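Local structure of L-glyceraldehyde 3-phosphate reductase (Clostridium beijerinckii, 6HG6) at residues His138-Asp143 against Asn169-Thr174; Ala165-Tyr170 against Cys187-Asn192; Glu148-Leu153 against Ala180-Leu185. The protein probably reduces aldehydes such as furfural with NADPH, as an aldo-keto reductase built on a TIM barrel. All blocks are in the same frame, centred on the assembly; numbering follows the deposited sequence.

Interaction 1 of 3, residues His138-Asp143 against Asn169-Thr174. With NDP (NADPH dihydro-nicotinamide-adenine-dinucleotide phosphate), chain B.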
loop_
_atom_site.group_PDB
_atom_site.type_symbol
_atom_site.label_atom_id
_atom_site.label_comp_id
_atom_site.label_asym_id
_atom_site.label_seq_id
_atom_site.Cartn_x
_atom_site.Cartn_y
_atom_site.Cartn_z
ATOM N N HIS A 138 3.045 -11.846 0.805
ATOM C CA HIS A 138 2.179 -11.113 -0.143
ATOM C C HIS A 138 0.727 -11.608 -0.145
ATOM O O HIS A 138 -0.160 -10.844 -0.527
ATOM C CB HIS A 138 2.830 -11.174 -1.522
ATOM C CG HIS A 138 2.430 -10.085 -2.455
ATOM N ND1 HIS A 138 3.110 -9.878 -3.632
ATOM C CD2 HIS A 138 1.436 -9.167 -2.409
ATOM C CE1 HIS A 138 2.551 -8.881 -4.279
ATOM N NE2 HIS A 138 1.511 -8.442 -3.567
ATOM N N ARG A 139 0.486 -12.873 0.183
ATOM C CA ARG A 139 -0.877 -13.433 0.239
ATOM C C ARG A 139 -0.838 -14.704 1.086
ATOM O O ARG A 139 0.255 -15.284 1.288
ATOM C CB ARG A 139 -1.415 -13.772 -1.153
ATOM C CG ARG A 139 -0.505 -14.704 -1.958
ATOM C CD ARG A 139 -1.243 -15.620 -2.886
ATOM N NE ARG A 139 -0.395 -16.249 -3.910
ATOM C CZ ARG A 139 -0.857 -16.826 -4.998
ATOM N NH1 ARG A 139 -2.159 -16.923 -5.215
ATOM N NH2 ARG A 139 -0.028 -17.348 -5.884
ATOM N N MET A 140 -2.000 -15.159 1.508
ATOM C CA MET A 140 -2.077 -16.413 2.269
ATOM C C MET A 140 -1.722 -17.608 1.361
ATOM O O MET A 140 -2.078 -17.628 0.177
ATOM C CB MET A 140 -3.473 -16.594 2.857
ATOM C CG MET A 140 -3.856 -15.489 3.822
ATOM S SD MET A 140 -5.428 -15.773 4.636
ATOM C CE MET A 140 -6.625 -15.465 3.339
ATOM N N ASP A 141 -1.042 -18.593 1.923
ATOM C CA ASP A 141 -0.805 -19.882 1.255
ATOM C C ASP A 141 -1.339 -20.968 2.168
ATOM O O ASP A 141 -0.621 -21.451 3.043
ATOM C CB ASP A 141 0.677 -20.119 0.983
ATOM C CG ASP A 141 0.884 -21.428 0.239
ATOM O OD1 ASP A 141 -0.131 -22.081 -0.101
ATOM O OD2 ASP A 141 2.069 -21.780 0.023
ATOM N N PRO A 142 -2.580 -21.420 1.984
ATOM C CA PRO A 142 -3.116 -22.449 2.862
ATOM C C PRO A 142 -2.438 -23.806 2.657
ATOM O O PRO A 142 -2.673 -24.668 3.463
ATOM C CB PRO A 142 -4.617 -22.469 2.512
ATOM C CG PRO A 142 -4.664 -21.936 1.073
ATOM C CD PRO A 142 -3.564 -20.905 1.009
ATOM N N ASP A 143 -1.601 -23.963 1.628
ATOM C CA ASP A 143 -0.899 -25.243 1.344
ATOM C C ASP A 143 0.497 -25.276 1.988
ATOM O O ASP A 143 1.165 -26.300 1.858
ATOM C CB ASP A 143 -0.900 -25.520 -0.159
ATOM C CG ASP A 143 -2.326 -25.708 -0.681
ATOM O OD1 ASP A 143 -3.070 -26.570 -0.130
ATOM O OD2 ASP A 143 -2.743 -24.912 -1.538
ATOM N N ASN A 169 -3.196 -9.269 2.241
ATOM C CA ASN A 169 -4.315 -10.072 1.734
ATOM C C ASN A 169 -4.738 -11.144 2.750
ATOM O O ASN A 169 -5.457 -12.103 2.335
ATOM C CB ASN A 169 -3.971 -10.656 0.364
ATOM C CG ASN A 169 -3.729 -9.562 -0.655
ATOM O OD1 ASN A 169 -4.626 -8.745 -0.902
ATOM N ND2 ASN A 169 -2.559 -9.557 -1.275
ATOM N N TYR A 170 -4.381 -11.014 4.028
ATOM C CA TYR A 170 -4.836 -11.982 5.047
ATOM C C TYR A 170 -6.254 -11.636 5.489
ATOM O O TYR A 170 -6.650 -10.461 5.427
ATOM C CB TYR A 170 -3.876 -12.020 6.232
ATOM C CG TYR A 170 -2.723 -12.958 6.020
ATOM C CD1 TYR A 170 -1.885 -12.835 4.937
ATOM C CD2 TYR A 170 -2.477 -13.972 6.923
ATOM C CE1 TYR A 170 -0.761 -13.641 4.805
ATOM C CE2 TYR A 170 -1.431 -14.855 6.748
ATOM C CZ TYR A 170 -0.563 -14.699 5.686
ATOM O OH TYR A 170 0.501 -15.574 5.585
ATOM N N ASN A 171 -7.020 -12.663 5.875
ATOM C CA ASN A 171 -8.317 -12.442 6.551
ATOM C C ASN A 171 -8.062 -12.265 8.066
ATOM O O ASN A 171 -6.920 -12.415 8.524
ATOM C CB ASN A 171 -9.354 -13.512 6.192
ATOM C CG ASN A 171 -8.932 -14.925 6.547
ATOM O OD1 ASN A 171 -8.009 -15.125 7.328
ATOM N ND2 ASN A 171 -9.647 -15.917 6.042
ATOM N N GLY A 172 -9.093 -11.961 8.841
ATOM C CA GLY A 172 -8.957 -11.716 10.287
ATOM C C GLY A 172 -8.501 -12.949 11.037
ATOM O O GLY A 172 -7.576 -12.834 11.846
ATOM N N GLU A 173 -9.093 -14.108 10.766
ATOM C CA GLU A 173 -8.740 -15.343 11.502
ATOM C C GLU A 173 -7.260 -15.674 11.279
ATOM O O GLU A 173 -6.526 -15.926 12.262
ATOM C CB GLU A 173 -9.655 -16.475 11.067
ATOM C CG GLU A 173 -9.310 -17.790 11.742
ATOM C CD GLU A 173 -10.373 -18.868 11.595
ATOM O OE1 GLU A 173 -10.040 -20.056 11.874
ATOM O OE2 GLU A 173 -11.535 -18.514 11.228
ATOM N N THR A 174 -6.805 -15.618 10.040
ATOM C CA THR A 174 -5.416 -15.987 9.714
ATOM C C THR A 174 -4.445 -14.905 10.206
ATOM O O THR A 174 -3.313 -15.278 10.617
ATOM C CB THR A 174 -5.252 -16.358 8.240
ATOM O OG1 THR A 174 -6.331 -17.202 7.845
ATOM C CG2 THR A 174 -3.934 -17.065 8.036
HETATM P PA NDP B . -5.348 3.429 -6.866
HETATM O O1A NDP B . -6.626 2.708 -6.592
HETATM O O2A NDP B . -4.889 4.643 -6.124
HETATM O O5B NDP B . -5.208 3.696 -8.446
HETATM C C5B NDP B . -4.044 4.406 -8.947
HETATM C C4B NDP B . -4.316 4.884 -10.349
HETATM O O4B NDP B . -5.520 5.694 -10.324
HETATM C C3B NDP B . -3.247 5.776 -10.997
HETATM O O3B NDP B . -2.234 5.044 -11.682
HETATM C C2B NDP B . -4.094 6.594 -11.963
HETATM O O2B NDP B . -4.353 5.770 -13.095
HETATM C C1B NDP B . -5.375 6.811 -11.167
HETATM N N9A NDP B . -5.399 7.993 -10.314
HETATM C C8A NDP B . -4.634 8.238 -9.200
HETATM N N7A NDP B . -4.924 9.368 -8.605
HETATM C C5A NDP B . -5.948 9.906 -9.372
HETATM C C6A NDP B . -6.691 11.097 -9.260
HETATM N N6A NDP B . -6.507 11.992 -8.292
HETATM N N1A NDP B . -7.653 11.328 -10.190
HETATM C C2A NDP B . -7.834 10.420 -11.160
HETATM N N3A NDP B . -7.201 9.266 -11.360
HETATM C C4A NDP B . -6.259 9.061 -10.421
HETATM O O3 NDP B . -4.143 2.383 -6.602
HETATM P PN NDP B . -3.575 1.087 -7.350
HETATM O O1N NDP B . -2.645 1.566 -8.414
HETATM O O2N NDP B . -4.668 0.126 -7.691
HETATM O O5D NDP B . -2.707 0.440 -6.154
HETATM C C5D NDP B . -1.852 1.326 -5.387
HETATM C C4D NDP B . -0.718 0.525 -4.790
HETATM O O4D NDP B . -1.258 -0.480 -3.912
HETATM C C3D NDP B . 0.131 -0.289 -5.763
HETATM O O3D NDP B . 1.057 0.549 -6.440
HETATM C C2D NDP B . 0.774 -1.282 -4.788
HETATM O O2D NDP B . 1.845 -0.676 -4.113
HETATM C C1D NDP B . -0.371 -1.584 -3.826
HETATM N N1N NDP B . -1.102 -2.825 -4.189
HETATM C C2N NDP B . -0.996 -3.936 -3.389
HETATM C C3N NDP B . -1.408 -5.176 -3.794
HETATM C C7N NDP B . -1.247 -6.344 -2.856
HETATM O O7N NDP B . -0.644 -6.214 -1.774
HETATM N N7N NDP B . -1.753 -7.510 -3.257
HETATM C C4N NDP B . -2.008 -5.291 -5.169
HETATM C C5N NDP B . -2.260 -4.007 -5.856
HETATM C C6N NDP B . -1.885 -2.862 -5.328
HETATM P P2B NDP B . -4.519 6.507 -14.524
HETATM O O1X NDP B . -3.753 7.812 -14.614
HETATM O O2X NDP B . -4.009 5.482 -15.526
HETATM O O3X NDP B . -6.025 6.709 -14.604
HETATM O O HOH W 1 -4.498 -14.051 0.555
HETATM O O HOH W 2 -0.341 -18.206 4.830
#
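Met140 lies over one face of the Tyr170 ring, with CG almost on the ring normal and 3.4 Å from the centroid, a CH-pi contact. SD, farther along the chain, stays above the same face at 4.4 Å from the centroid, so the pair is also a Met-aromatic contact. The methionine chain bends at chi3 (-73°), setting Met140 CE 3.7 Å from Asn169 O, while Met140 SD meets Thr174 OG1 at 3.6 Å. That hydroxyl donates to Asn171, the N-cap residue of helix 172-184, whose OD1 receives it on a lone pair in the carbonyl plane and also takes the capping bond from Thr174 N. Nearer the cofactor, Asn169 ND2 donates to His138 O (2.8 Å), nearly along the C=O axis and close to its own amide plane. The bond fixes the rotation of an amide whose ND2 lies 3.0 Å from NDP N7N; the carboxamide of NADPH also lies at the edge of the His138 ring. Water 1 joins Met140 N to Asn169 O, and Tyr170 OH is held by His137 ND1. The loop following strand 132-137 is thereby pinned to the turn between strand 162-168 and helix 172-184, with helix 146-158 packed against Tyr170 and Thr174.

Interaction 2 of 3, residues Ala165-Tyr170 against Cys187-Asn192. With NDP (NADPH dihydro-nicotinamide-adenine-dinucleotide phosphate), chain B.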
loop_
_atom_site.group_PDB
_atom_site.type_symbol
_atom_site.label_atom_id
_atom_site.label_comp_id
_atom_site.label_asym_id
_atom_site.label_seq_id
_atom_site.Cartn_x
_atom_site.Cartn_y
_atom_site.Cartn_z
ATOM N N ALA A 165 8.228 -7.035 9.874
ATOM C CA ALA A 165 7.399 -7.941 9.050
ATOM C C ALA A 165 6.014 -7.323 8.837
ATOM O O ALA A 165 5.480 -6.585 9.691
ATOM C CB ALA A 165 7.265 -9.294 9.717
ATOM N N GLY A 166 5.445 -7.632 7.694
ATOM C CA GLY A 166 4.050 -7.326 7.371
ATOM C C GLY A 166 3.423 -8.531 6.704
ATOM O O GLY A 166 4.174 -9.428 6.220
ATOM N N ILE A 167 2.093 -8.540 6.597
ATOM C CA ILE A 167 1.372 -9.568 5.813
ATOM C C ILE A 167 0.357 -8.840 4.946
ATOM O O ILE A 167 -0.031 -7.692 5.283
ATOM C CB ILE A 167 0.757 -10.685 6.670
ATOM C CG1 ILE A 167 -0.366 -10.170 7.568
ATOM C CG2 ILE A 167 1.856 -11.425 7.445
ATOM C CD1 ILE A 167 -0.954 -11.219 8.469
ATOM N N SER A 168 0.007 -9.454 3.826
ATOM C CA SER A 168 -0.897 -8.817 2.848
ATOM C C SER A 168 -1.976 -9.786 2.422
ATOM O O SER A 168 -1.704 -10.973 2.253
ATOM C CB SER A 168 -0.101 -8.262 1.675
ATOM O OG SER A 168 -0.932 -7.567 0.780
ATOM N N ASN A 169 -3.196 -9.269 2.241
ATOM C CA ASN A 169 -4.315 -10.072 1.734
ATOM C C ASN A 169 -4.738 -11.144 2.750
ATOM O O ASN A 169 -5.457 -12.103 2.335
ATOM C CB ASN A 169 -3.971 -10.656 0.364
ATOM C CG ASN A 169 -3.729 -9.562 -0.655
ATOM O OD1 ASN A 169 -4.626 -8.745 -0.902
ATOM N ND2 ASN A 169 -2.559 -9.557 -1.275
ATOM N N TYR A 170 -4.381 -11.014 4.028
ATOM C CA TYR A 170 -4.836 -11.982 5.047
ATOM C C TYR A 170 -6.254 -11.636 5.489
ATOM O O TYR A 170 -6.650 -10.461 5.427
ATOM C CB TYR A 170 -3.876 -12.020 6.232
ATOM C CG TYR A 170 -2.723 -12.958 6.020
ATOM C CD1 TYR A 170 -1.885 -12.835 4.937
ATOM C CD2 TYR A 170 -2.477 -13.972 6.923
ATOM C CE1 TYR A 170 -0.761 -13.641 4.805
ATOM C CE2 TYR A 170 -1.431 -14.855 6.748
ATOM C CZ TYR A 170 -0.563 -14.699 5.686
ATOM O OH TYR A 170 0.501 -15.574 5.585
ATOM N N CYS A 187 9.218 -11.355 16.703
ATOM C CA CYS A 187 9.459 -10.698 15.421
ATOM C C CYS A 187 8.536 -9.510 15.293
ATOM O O CYS A 187 7.310 -9.687 15.321
ATOM C CB CYS A 187 9.192 -11.649 14.275
ATOM S SG CYS A 187 9.572 -10.913 12.672
ATOM N N PRO A 188 9.085 -8.285 15.149
ATOM C CA PRO A 188 8.249 -7.105 14.911
ATOM C C PRO A 188 7.313 -7.337 13.725
ATOM O O PRO A 188 7.756 -7.628 12.645
ATOM C CB PRO A 188 9.242 -5.983 14.591
ATOM C CG PRO A 188 10.549 -6.442 15.267
ATOM C CD PRO A 188 10.519 -7.955 15.221
ATOM N N PHE A 189 6.029 -7.155 13.954
ATOM C CA PHE A 189 4.969 -7.385 12.958
ATOM C C PHE A 189 3.998 -6.222 13.166
ATOM O O PHE A 189 3.402 -6.164 14.231
ATOM C CB PHE A 189 4.324 -8.758 13.170
ATOM C CG PHE A 189 3.026 -8.902 12.417
ATOM C CD1 PHE A 189 2.888 -8.387 11.144
ATOM C CD2 PHE A 189 1.933 -9.529 12.977
ATOM C CE1 PHE A 189 1.663 -8.439 10.475
ATOM C CE2 PHE A 189 0.724 -9.636 12.296
ATOM C CZ PHE A 189 0.582 -9.070 11.053
ATOM N N VAL A 190 3.906 -5.314 12.221
ATOM C CA VAL A 190 3.168 -4.073 12.543
ATOM C C VAL A 190 2.122 -3.726 11.501
ATOM O O VAL A 190 1.395 -2.716 11.757
ATOM C CB VAL A 190 4.161 -2.903 12.719
ATOM C CG1 VAL A 190 5.143 -3.155 13.862
ATOM C CG2 VAL A 190 4.858 -2.596 11.409
ATOM N N ILE A 191 2.048 -4.422 10.383
ATOM C CA ILE A 191 1.237 -3.880 9.260
ATOM C C ILE A 191 0.579 -4.982 8.435
ATOM O O ILE A 191 1.229 -5.970 8.069
ATOM C CB ILE A 191 2.095 -2.938 8.383
ATOM C CG1 ILE A 191 1.276 -2.098 7.388
ATOM C CG2 ILE A 191 3.178 -3.717 7.656
ATOM C CD1 ILE A 191 0.329 -1.154 8.029
ATOM N N ASN A 192 -0.688 -4.751 8.111
ATOM C CA ASN A 192 -1.459 -5.543 7.124
ATOM C C ASN A 192 -1.672 -4.663 5.893
ATOM O O ASN A 192 -2.046 -3.490 6.065
ATOM C CB ASN A 192 -2.828 -5.891 7.661
ATOM C CG ASN A 192 -2.754 -6.859 8.797
ATOM O OD1 ASN A 192 -2.713 -8.045 8.519
ATOM N ND2 ASN A 192 -2.788 -6.346 10.033
HETATM P PA NDP B . -5.348 3.429 -6.866
HETATM O O1A NDP B . -6.626 2.708 -6.592
HETATM O O2A NDP B . -4.889 4.643 -6.124
HETATM O O5B NDP B . -5.208 3.696 -8.446
HETATM C C5B NDP B . -4.044 4.406 -8.947
HETATM C C4B NDP B . -4.316 4.884 -10.349
HETATM O O4B NDP B . -5.520 5.694 -10.324
HETATM C C3B NDP B . -3.247 5.776 -10.997
HETATM O O3B NDP B . -2.234 5.044 -11.682
HETATM C C2B NDP B . -4.094 6.594 -11.963
HETATM O O2B NDP B . -4.353 5.770 -13.095
HETATM C C1B NDP B . -5.375 6.811 -11.167
HETATM N N9A NDP B . -5.399 7.993 -10.314
HETATM C C8A NDP B . -4.634 8.238 -9.200
HETATM N N7A NDP B . -4.924 9.368 -8.605
HETATM C C5A NDP B . -5.948 9.906 -9.372
HETATM C C6A NDP B . -6.691 11.097 -9.260
HETATM N N6A NDP B . -6.507 11.992 -8.292
HETATM N N1A NDP B . -7.653 11.328 -10.190
HETATM C C2A NDP B . -7.834 10.420 -11.160
HETATM N N3A NDP B . -7.201 9.266 -11.360
HETATM C C4A NDP B . -6.259 9.061 -10.421
HETATM O O3 NDP B . -4.143 2.383 -6.602
HETATM P PN NDP B . -3.575 1.087 -7.350
HETATM O O1N NDP B . -2.645 1.566 -8.414
HETATM O O2N NDP B . -4.668 0.126 -7.691
HETATM O O5D NDP B . -2.707 0.440 -6.154
HETATM C C5D NDP B . -1.852 1.326 -5.387
HETATM C C4D NDP B . -0.718 0.525 -4.790
HETATM O O4D NDP B . -1.258 -0.480 -3.912
HETATM C C3D NDP B . 0.131 -0.289 -5.763
HETATM O O3D NDP B . 1.057 0.549 -6.440
HETATM C C2D NDP B . 0.774 -1.282 -4.788
HETATM O O2D NDP B . 1.845 -0.676 -4.113
HETATM C C1D NDP B . -0.371 -1.584 -3.826
HETATM N N1N NDP B . -1.102 -2.825 -4.189
HETATM C C2N NDP B . -0.996 -3.936 -3.389
HETATM C C3N NDP B . -1.408 -5.176 -3.794
HETATM C C7N NDP B . -1.247 -6.344 -2.856
HETATM O O7N NDP B . -0.644 -6.214 -1.774
HETATM N N7N NDP B . -1.753 -7.510 -3.257
HETATM C C4N NDP B . -2.008 -5.291 -5.169
HETATM C C5N NDP B . -2.260 -4.007 -5.856
HETATM C C6N NDP B . -1.885 -2.862 -5.328
HETATM P P2B NDP B . -4.519 6.507 -14.524
HETATM O O1X NDP B . -3.753 7.812 -14.614
HETATM O O2X NDP B . -4.009 5.482 -15.526
HETATM O O3X NDP B . -6.025 6.709 -14.604
HETATM O O HOH W 3 -3.285 -8.740 5.478
#
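Ile167 has CG1 between its backbone N and carbonyl carbon (chi1 66°), and Phe189 has CG anti to its backbone N (chi1 166°); from these starts the two side chains cross obliquely, bringing Ile167 CD1 to 3.7 Å from Phe189 CZ. The phenyl ring turns its edge to the neighbouring strand, with Ala165 O lying in the ring plane. Asn192 runs side by side with Ile167, pointing the same way, and its OD1 comes within 3.3 Å of Ile167 CG1. Water 3 accepts from Tyr170 N and lies 3.2 Å from Asn192 OD1, one of several acceptors competing for its protons. On the face that carries Ile167, Phe189 and Asn192, Ala165 CB touches Cys187 SG, whereas Ile191 CG2 rests at 3.7 Å from Gly166 CA on the other face, close against the bare backbone of the glycine.

The backbones are joined by three hydrogen bonds: Ala165 N to Pro188 O, Val190 N to Ala165 O, and Ile167 N to Ile191 O at 3.1 Å. Phe189 CA and Asn192 CA add CA-H...O contacts to Ala165 O and Ile167 O. At the strand end, Ser168 OG lies 2.9 Å from NDP O7N, with Gln193 O as another partner. This is the parallel pairing of a right-handed beta-alpha-beta crossover in a TIM barrel, whose C-terminal strand ends carry the cofactor site.

Interaction 3 of 3, residues Glu148-Leu153 against Ala180-Leu185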
loop_
_atom_site.group_PDB
_atom_site.type_symbol
_atom_site.label_atom_id
_atom_site.label_comp_id
_atom_site.label_asym_id
_atom_site.label_seq_id
_atom_site.Cartn_x
_atom_site.Cartn_y
_atom_site.Cartn_z
ATOM N N GLU A 148 5.789 -21.919 8.765
ATOM C CA GLU A 148 6.921 -21.879 7.806
ATOM C C GLU A 148 7.021 -20.500 7.187
ATOM O O GLU A 148 8.138 -19.967 7.122
ATOM C CB GLU A 148 6.845 -22.983 6.756
ATOM C CG GLU A 148 7.975 -22.880 5.749
ATOM C CD GLU A 148 8.064 -24.043 4.754
ATOM O OE1 GLU A 148 7.486 -25.135 5.015
ATOM O OE2 GLU A 148 8.720 -23.851 3.720
ATOM N N SER A 149 5.921 -19.934 6.688
ATOM C CA SER A 149 5.927 -18.607 6.039
ATOM C C SER A 149 6.310 -17.524 7.058
ATOM O O SER A 149 7.125 -16.647 6.754
ATOM C CB SER A 149 4.591 -18.314 5.377
ATOM O OG SER A 149 4.197 -19.377 4.533
ATOM N N MET A 150 5.781 -17.621 8.263
ATOM C CA MET A 150 6.047 -16.600 9.302
ATOM C C MET A 150 7.499 -16.739 9.798
ATOM O O MET A 150 8.158 -15.705 9.991
ATOM C CB MET A 150 5.044 -16.714 10.456
ATOM C CG MET A 150 3.592 -16.368 10.047
ATOM S SD MET A 150 3.378 -14.766 9.213
ATOM C CE MET A 150 3.450 -15.219 7.476
ATOM N N MET A 151 8.010 -17.947 9.927
ATOM C CA MET A 151 9.434 -18.137 10.335
ATOM C C MET A 151 10.356 -17.573 9.252
ATOM O O MET A 151 11.450 -17.106 9.591
ATOM C CB MET A 151 9.736 -19.608 10.635
ATOM C CG MET A 151 9.173 -20.033 11.959
ATOM S SD MET A 151 9.561 -21.762 12.385
ATOM C CE MET A 151 11.340 -21.543 12.458
ATOM N N ALA A 152 9.944 -17.598 7.983
ATOM C CA ALA A 152 10.718 -16.997 6.883
ATOM C C ALA A 152 10.769 -15.481 7.083
ATOM O O ALA A 152 11.854 -14.901 6.939
ATOM C CB ALA A 152 10.130 -17.394 5.531
ATOM N N LEU A 153 9.644 -14.827 7.418
ATOM C CA LEU A 153 9.665 -13.368 7.689
ATOM C C LEU A 153 10.591 -13.115 8.886
ATOM O O LEU A 153 11.376 -12.139 8.896
ATOM C CB LEU A 153 8.257 -12.865 7.975
ATOM C CG LEU A 153 7.238 -12.991 6.850
ATOM C CD1 LEU A 153 5.953 -12.283 7.214
ATOM C CD2 LEU A 153 7.785 -12.408 5.583
ATOM N N ALA A 180 0.072 -14.377 16.452
ATOM C CA ALA A 180 0.461 -15.258 17.572
ATOM C C ALA A 180 1.836 -15.878 17.288
ATOM O O ALA A 180 2.674 -15.997 18.223
ATOM C CB ALA A 180 -0.586 -16.312 17.825
ATOM N N ILE A 181 2.073 -16.316 16.054
ATOM C CA ILE A 181 3.358 -16.957 15.698
ATOM C C ILE A 181 4.460 -15.919 15.757
ATOM O O ILE A 181 5.498 -16.240 16.318
ATOM C CB ILE A 181 3.279 -17.647 14.340
ATOM C CG1 ILE A 181 2.332 -18.849 14.444
ATOM C CG2 ILE A 181 4.667 -18.015 13.841
ATOM C CD1 ILE A 181 1.767 -19.269 13.097
ATOM N N LEU A 182 4.260 -14.740 15.172
ATOM C CA LEU A 182 5.328 -13.706 15.142
ATOM C C LEU A 182 5.605 -13.194 16.560
ATOM O O LEU A 182 6.766 -12.875 16.866
ATOM C CB LEU A 182 4.972 -12.654 14.107
ATOM C CG LEU A 182 5.041 -13.188 12.678
ATOM C CD1 LEU A 182 4.418 -12.215 11.729
ATOM C CD2 LEU A 182 6.492 -13.515 12.286
ATOM N N ASN A 183 4.593 -13.162 17.419
ATOM C CA ASN A 183 4.782 -12.821 18.857
ATOM C C ASN A 183 5.703 -13.861 19.520
ATOM O O ASN A 183 6.656 -13.440 20.222
ATOM C CB ASN A 183 3.457 -12.726 19.618
ATOM C CG ASN A 183 2.885 -11.329 19.593
ATOM O OD1 ASN A 183 3.644 -10.363 19.579
ATOM N ND2 ASN A 183 1.564 -11.218 19.586
ATOM N N GLU A 184 5.443 -15.158 19.323
ATOM C CA GLU A 184 6.240 -16.265 19.927
ATOM C C GLU A 184 7.670 -16.227 19.347
ATOM O O GLU A 184 8.607 -16.564 20.095
ATOM C CB GLU A 184 5.492 -17.596 19.743
ATOM C CG GLU A 184 6.131 -18.808 20.399
ATOM C CD GLU A 184 5.208 -20.009 20.594
ATOM O OE1 GLU A 184 3.973 -19.799 20.775
ATOM O OE2 GLU A 184 5.722 -21.167 20.602
ATOM N N LEU A 185 7.858 -15.803 18.090
ATOM C CA LEU A 185 9.200 -15.674 17.499
ATOM C C LEU A 185 9.838 -14.338 17.890
ATOM O O LEU A 185 10.992 -14.161 17.535
ATOM C CB LEU A 185 9.071 -15.778 15.982
ATOM C CG LEU A 185 8.598 -17.132 15.489
ATOM C CD1 LEU A 185 8.249 -17.043 14.009
ATOM C CD2 LEU A 185 9.641 -18.199 15.746
#
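Met150 overlaps Leu182 with its sulfur, SD lying 3.7 Å from Leu182 CD1, and the two side chains cross at about a right angle. Its CB points toward the other helix, but the chain then folds back, bent at chi2 (-53°) and again at chi3, and its end leads away toward Tyr170 and His137. The nearer part of the same side chain faces Ile181: Met150 CB meets Ile181 CG2 at 3.6 Å. Leu182 divides its two methyls, CD1 against the sulfur and CD2 against the backbone, where it lies 3.6 Å from Met150 O. Both helices belong to the outer layer of the TIM barrel, in which helix 146-158 leads into strand 162-168 and helix 172-184 follows it, so that neighbouring helices pack against one another outside the parallel strands. The side chains meet through apolar groups, and no hydrogen bond crosses between the segments.

Toward the surface, Met151 and Leu185 also cross at about a right angle. Leu185 CD1 comes to Met151 CG at 3.7 Å and lies 4.0 Å from Met151 CA, so that Leu185 lies against the base of Met151, a residue that remains exposed. Inward from the helix pair, Leu153 reaches Phe135 and His137 on strand 132-137, and Leu182 rests on Cys187 in the loop before strand 189-195.

In the fold
Interactions 1 and 2 share Asn169 and Tyr170 at the end of strand 162-168, and their centres are 11 Å apart. Each reaches the NADPH carboxamide: interaction 1 through His138 and Asn169, interaction 2 through Ser168 and Asn169. Interaction 3 lies away from the cofactor, with the Met150 side chain about 14 Å from it, and its centre is 13 Å from that of interaction 1 and 10 Å from that of interaction 2. Tyr170 connects all three, since its OH meets Met150 CE at 3.5 Å. Leu182 links interaction 3 to interaction 2, its CD1 packing 3.7 Å from Phe189 CG at the start of strand 189-195, at the end of the strand away from the cofactor.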